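Local atomic coordinates of bucandin (Bungarus candidus, PDB entry 1F94), a protein that probably acts as a presynaptic neurotoxin of krait venom that enhances acetylcholine release, with the three-finger toxin fold. Residues 1-5 / 57-63. Numbering follows the deposited sequence.
Sequences MECYR and TTNLCNT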
# COMPACT_ATOMS: atom_id res chain seq x y z
N MET A 1 -12.53 -3.02 6.59
CA MET A 1 -11.89 -2.44 5.39
C MET A 1 -10.88 -3.46 4.82
O MET A 1 -10.30 -4.21 5.60
CB MET A 1 -11.17 -1.17 5.85
CG MET A 1 -10.54 -0.37 4.77
SD MET A 1 -9.91 1.23 5.25
CE MET A 1 -8.18 0.88 5.39
N GLU A 2 -10.69 -3.37 3.51
CA GLU A 2 -9.69 -4.12 2.81
C GLU A 2 -8.80 -3.15 2.07
O GLU A 2 -9.17 -2.05 1.75
CB GLU A 2 -10.31 -5.08 1.77
CG GLU A 2 -11.17 -6.20 2.40
CD GLU A 2 -11.85 -7.05 1.29
OE1 GLU A 2 -12.19 -6.51 0.20
OE2 GLU A 2 -12.01 -8.25 1.49
N CYS A 3 -7.58 -3.62 1.76
CA CYS A 3 -6.67 -2.95 0.89
C CYS A 3 -6.18 -3.93 -0.17
O CYS A 3 -6.29 -5.14 -0.01
CB CYS A 3 -5.41 -2.45 1.66
SG CYS A 3 -5.79 -1.28 2.98
N TYR A 4 -5.62 -3.39 -1.24
CA TYR A 4 -4.91 -4.23 -2.21
C TYR A 4 -3.56 -4.62 -1.66
O TYR A 4 -2.93 -3.92 -0.85
CB TYR A 4 -4.76 -3.52 -3.57
CG TYR A 4 -6.07 -3.36 -4.26
CD1 TYR A 4 -6.67 -2.11 -4.47
CD2 TYR A 4 -6.76 -4.49 -4.75
CE1 TYR A 4 -7.87 -2.02 -5.13
CE2 TYR A 4 -7.95 -4.42 -5.40
CZ TYR A 4 -8.53 -3.15 -5.59
OH TYR A 4 -9.72 -3.04 -6.22
N ARG A 5 -3.07 -5.77 -2.16
CA ARG A 5 -1.73 -6.24 -1.92
C ARG A 5 -1.23 -6.92 -3.20
O ARG A 5 -2.02 -7.25 -4.10
CB ARG A 5 -1.56 -7.12 -0.69
CG ARG A 5 -2.13 -8.48 -0.81
CD ARG A 5 -1.85 -9.40 0.37
NE ARG A 5 -2.18 -10.77 -0.00
CZ ARG A 5 -1.38 -11.64 -0.64
NH1 ARG A 5 -0.13 -11.38 -1.01
NH2 ARG A 5 -1.88 -12.84 -0.89
N THR A 57 -7.16 6.08 3.44
CA THR A 57 -7.91 5.52 4.57
C THR A 57 -9.28 4.97 4.22
O THR A 57 -10.11 4.80 5.13
CB THR A 57 -8.04 6.55 5.71
OG1 THR A 57 -8.74 7.70 5.25
CG2 THR A 57 -6.70 6.98 6.23
N THR A 58 -9.53 4.57 2.99
CA THR A 58 -10.80 3.95 2.64
C THR A 58 -10.56 2.64 1.89
O THR A 58 -9.54 2.36 1.33
CB THR A 58 -11.74 4.86 1.87
OG1 THR A 58 -11.07 5.25 0.64
CG2 THR A 58 -12.03 6.17 2.57
N ASN A 59 -11.65 1.84 1.87
CA ASN A 59 -11.63 0.51 1.33
C ASN A 59 -11.05 0.51 -0.10
O ASN A 59 -11.49 1.21 -0.98
CB ASN A 59 -13.06 -0.02 1.34
CG ASN A 59 -13.16 -1.47 0.90
OD1 ASN A 59 -13.72 -1.84 -0.13
ND2 ASN A 59 -12.61 -2.29 1.72
N LEU A 60 -10.05 -0.32 -0.32
CA LEU A 60 -9.43 -0.57 -1.61
C LEU A 60 -8.97 0.70 -2.30
O LEU A 60 -9.01 0.86 -3.52
CB LEU A 60 -10.39 -1.40 -2.50
CG LEU A 60 -10.72 -2.79 -1.96
CD1 LEU A 60 -11.71 -3.51 -2.90
CD2 LEU A 60 -9.47 -3.62 -1.79
N CYS A 61 -8.47 1.64 -1.51
CA CYS A 61 -8.09 2.96 -2.00
C CYS A 61 -6.71 2.98 -2.68
O CYS A 61 -6.39 3.92 -3.40
CB CYS A 61 -8.14 4.01 -0.90
SG CYS A 61 -7.10 3.72 0.55
N ASN A 62 -5.87 1.97 -2.41
CA ASN A 62 -4.50 1.94 -2.90
C ASN A 62 -4.45 1.27 -4.28
O ASN A 62 -3.86 0.19 -4.51
CB ASN A 62 -3.56 1.27 -1.92
CG ASN A 62 -3.95 -0.14 -1.54
OD1 ASN A 62 -5.10 -0.57 -1.65
ND2 ASN A 62 -2.95 -0.89 -1.03
N THR A 63 -5.10 1.85 -5.29
CA THR A 63 -5.13 1.43 -6.67
C THR A 63 -3.89 1.83 -7.49
O THR A 63 -3.63 1.28 -8.57
CB THR A 63 -6.35 2.05 -7.40
OG1 THR A 63 -6.42 3.49 -7.19
CG2 THR A 63 -7.60 1.45 -6.79
OXT THR A 63 -3.19 2.77 -7.06
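Both backbone polar atoms of Tyr4 are taken up by the side-chain amide of Asn62, which serves as a stand-in for a neighbouring strand. Tyr4 N donates to Asn62 OD1 at 2.9 Å, lying in the carbonyl plane on a lone pair, while Asn62 ND2 gives a hydrogen to Tyr4 O at 3.0 Å, the donor 31° out of the carbonyl plane of Tyr4. Asn62 CG stands between its own backbone N and carbonyl carbon (chi1 57°), which turns the amide to the strand. ND2 also hydrogen-bonds Tyr25 O of strand 23-29, so this buried amide links the first finger to the central sheet. Two residues back along strand 2-7, Leu60 N, in the type II turn from Thr58 to Cys61, donates to Glu2 O at 2.8 Å in a nearly straight bond (167°). Leu60 CD2 sits over the centre of the Tyr4 ring, 3.8 Å from its centroid, a CH-pi contact. Cys3 and Cys61 are disulfide-bonded to Cys24 and Cys56, which tie both segments into the three-finger core. With strand 2-7 also paired to strand 12-16, the C-terminal tail, not itself a strand, is held to the first finger by the bonds to Glu2 and Tyr4.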